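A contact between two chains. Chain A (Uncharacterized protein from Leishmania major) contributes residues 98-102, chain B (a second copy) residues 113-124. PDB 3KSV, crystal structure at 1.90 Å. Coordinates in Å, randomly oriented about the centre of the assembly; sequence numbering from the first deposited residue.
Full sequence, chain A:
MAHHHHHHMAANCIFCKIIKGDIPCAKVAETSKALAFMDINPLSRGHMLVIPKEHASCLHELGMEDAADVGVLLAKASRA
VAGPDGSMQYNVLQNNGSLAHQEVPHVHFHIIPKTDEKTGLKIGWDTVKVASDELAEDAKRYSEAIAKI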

# COMPACT_ATOMS: atom_id res chain seq x y z
N SER A 98 4.43 5.66 14.54
CA SER A 98 4.98 4.57 15.32
C SER A 98 3.90 3.73 16.03
O SER A 98 4.11 2.54 16.32
CB SER A 98 5.99 5.10 16.33
OG SER A 98 5.32 5.77 17.35
N LEU A 99 2.74 4.34 16.28
CA LEU A 99 1.59 3.58 16.78
C LEU A 99 1.14 2.67 15.67
O LEU A 99 0.64 1.59 15.92
CB LEU A 99 0.45 4.51 17.24
CG LEU A 99 -0.54 3.96 18.28
CD1 LEU A 99 0.14 3.70 19.63
CD2 LEU A 99 -1.76 4.89 18.47
N ALA A 100 1.37 3.08 14.43
CA ALA A 100 0.96 2.30 13.26
C ALA A 100 2.08 1.34 12.80
O ALA A 100 2.04 0.78 11.68
CB ALA A 100 0.52 3.23 12.14
N HIS A 101 3.05 1.13 13.69
CA HIS A 101 4.17 0.20 13.48
C HIS A 101 5.23 0.71 12.48
O HIS A 101 6.03 -0.08 11.96
CB HIS A 101 3.68 -1.21 13.07
CG HIS A 101 2.67 -1.82 14.01
ND1 HIS A 101 2.99 -2.81 14.92
CD2 HIS A 101 1.34 -1.60 14.15
CE1 HIS A 101 1.90 -3.15 15.59
NE2 HIS A 101 0.89 -2.43 15.15
N GLN A 102 5.26 2.02 12.22
CA GLN A 102 6.32 2.58 11.38
C GLN A 102 7.58 2.76 12.26
O GLN A 102 7.52 3.34 13.34
CB GLN A 102 5.91 3.91 10.75
CG GLN A 102 7.00 4.52 9.87
CD GLN A 102 6.66 5.88 9.28
OE1 GLN A 102 5.84 6.62 9.80
NE2 GLN A 102 7.28 6.20 8.14
N PRO B 113 -7.17 4.23 9.84
CA PRO B 113 -6.73 5.05 10.97
C PRO B 113 -6.32 4.19 12.15
O PRO B 113 -6.97 3.17 12.42
CB PRO B 113 -7.98 5.86 11.34
CG PRO B 113 -8.74 5.94 10.05
CD PRO B 113 -8.49 4.66 9.33
N LYS B 114 -5.23 4.57 12.80
CA LYS B 114 -4.75 3.88 13.99
C LYS B 114 -4.86 4.88 15.12
O LYS B 114 -3.94 5.66 15.40
CB LYS B 114 -3.30 3.38 13.83
CG LYS B 114 -2.83 2.47 14.99
CD LYS B 114 -3.56 1.12 14.95
CE LYS B 114 -3.04 0.10 15.94
NZ LYS B 114 -1.58 -0.06 15.84
N THR B 115 -6.01 4.86 15.74
CA THR B 115 -6.34 5.81 16.78
C THR B 115 -5.80 5.28 18.10
O THR B 115 -5.50 6.04 19.00
CB THR B 115 -7.87 6.12 16.79
OG1 THR B 115 -8.28 6.50 18.10
CG2 THR B 115 -8.74 4.93 16.31
N ASP B 116 -5.56 3.98 18.16
CA ASP B 116 -5.58 3.27 19.42
C ASP B 116 -4.72 2.03 19.35
O ASP B 116 -4.66 1.39 18.31
CB ASP B 116 -7.03 2.84 19.64
CG ASP B 116 -7.45 2.91 21.06
OD1 ASP B 116 -7.10 2.00 21.83
OD2 ASP B 116 -8.18 3.88 21.38
N GLU B 117 -4.10 1.65 20.47
CA GLU B 117 -3.43 0.35 20.55
C GLU B 117 -4.46 -0.79 20.33
O GLU B 117 -4.16 -1.80 19.70
CB GLU B 117 -2.71 0.17 21.91
CG GLU B 117 -1.77 1.34 22.33
CD GLU B 117 -0.88 1.01 23.55
OE1 GLU B 117 -1.41 0.84 24.68
OE2 GLU B 117 0.36 0.95 23.40
N LYS B 118 -5.70 -0.58 20.80
CA LYS B 118 -6.74 -1.61 20.77
C LYS B 118 -7.58 -1.66 19.48
O LYS B 118 -8.39 -2.56 19.33
CB LYS B 118 -7.69 -1.42 21.96
N THR B 119 -7.42 -0.70 18.57
CA THR B 119 -8.23 -0.68 17.33
C THR B 119 -7.35 -0.48 16.09
O THR B 119 -6.12 -0.36 16.19
CB THR B 119 -9.42 0.36 17.41
OG1 THR B 119 -9.00 1.67 17.01
CG2 THR B 119 -10.00 0.43 18.83
N GLY B 120 -7.97 -0.49 14.91
CA GLY B 120 -7.23 -0.36 13.64
C GLY B 120 -6.49 -1.64 13.27
O GLY B 120 -6.78 -2.71 13.80
N LEU B 121 -5.52 -1.53 12.37
CA LEU B 121 -4.82 -2.71 11.90
C LEU B 121 -3.87 -3.26 12.96
O LEU B 121 -3.09 -2.53 13.56
CB LEU B 121 -4.06 -2.43 10.60
CG LEU B 121 -3.43 -3.64 9.91
CD1 LEU B 121 -4.49 -4.61 9.34
CD2 LEU B 121 -2.47 -3.16 8.83
N LYS B 122 -3.95 -4.57 13.17
CA LYS B 122 -3.07 -5.27 14.07
C LYS B 122 -2.21 -6.26 13.27
O LYS B 122 -2.73 -7.11 12.54
CB LYS B 122 -3.90 -5.95 15.14
CG LYS B 122 -4.86 -5.00 15.83
CD LYS B 122 -5.74 -5.73 16.80
CE LYS B 122 -6.66 -4.78 17.54
NZ LYS B 122 -7.17 -5.45 18.75
N ILE B 123 -0.90 -6.12 13.43
CA ILE B 123 0.11 -6.75 12.59
C ILE B 123 1.03 -7.66 13.42
O ILE B 123 1.47 -7.28 14.50
CB ILE B 123 0.98 -5.66 11.93
CG1 ILE B 123 0.34 -5.14 10.65
CG2 ILE B 123 2.34 -6.16 11.52
CD1 ILE B 123 1.33 -4.28 9.85
N GLY B 124 1.33 -8.85 12.89
CA GLY B 124 2.38 -9.71 13.44
C GLY B 124 3.64 -9.59 12.62
O GLY B 124 3.62 -9.90 11.41

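The chain A stretch is a compact turn. From A:Ser98 to A:His101 the backbone forms a type I beta turn, with phi/psi of -68/-29 at A:Leu99 and -91/16 at A:Ala100, and it is closed by a weak hydrogen bond of 3.2 Å from A:His101 N to A:Ser98 O. A:His101 then takes a positive phi of 74°, after which A:Gln102 returns to an extended conformation at -81/129. Chain B supplies a longer, bent segment: a strand arrives at B:Pro113 and B:Lys114, a loop follows, and a second strand runs from B:Lys122 to B:Gly124. Within the loop, B:Lys118 N donates to B:Asp116 OD1 at 3.1 Å with an N-H...acceptor angle of 159°, and a weak backbone bond joins B:Thr119 N to B:Asp116 O at 3.5 Å. B:Gly120 sits at phi 75°, a value that favours glycine, and an ideal CB there would lie 2.8 Å from B:Pro113 O.

The two backbones approach most closely at A:Ala100 and B:Lys114, whose CA atoms are 6.0 Å apart; the CA atoms of A:His101 and B:Ile123 are separated by 8.1 Å. No backbone-to-backbone hydrogen bond spans the gap, so the turn does not extend the chain B strands as a sheet partner. Contact depends on side chains, and together the stretches bury 352 Å².

B:Lys114 is the centre of the contact. Its CA-to-CB bond points toward chain A, and its chi angles, t, p, t and m in order, carry the amine to the turn. There B:Lys114 NZ donates a hydrogen bond to A:Leu99 O at 2.8 Å, the one hydrogen bond between the stretches. The pairing is chemically apt: a carbonyl oxygen carries partial negative charge, and a lysine ammonium is a strong donor. The same nitrogen, B:Lys114 NZ, lies 3.5 Å from A:His101 NE2.

The aliphatic part of the lysine packs as well. A:Ala100 CA is 4.2 Å from B:Lys114 CG, and the CB atoms of these two residues are also 4.2 Å apart, a van der Waals spacing between carbons. A:Leu99 CG lies 4.3 Å from B:Lys114 CG, so this lysine joins a polar tip to an apolar stem.

A:Leu99 has the largest covered area, 93 Å², and its CA-to-CB bond points toward chain B. Its CD2 lies 3.9 Å from B:Thr115 O and 3.9 Å from B:Asp116 N, while its CD1 reaches B:Glu117 CG at 4.1 Å. The last is a contact between carbons; the CD2 contacts set a methyl against backbone polar atoms. B:Asp116 N is buried here without a polar partner in the model.

At the other flank, the A:His101 ring lies obliquely to its neighbours. A:His101 CE1 is 4.3 Å from B:Ile123 O, and A:His101 NE2 is 4.3 Å from B:Leu121 O, distances consistent with loose packing.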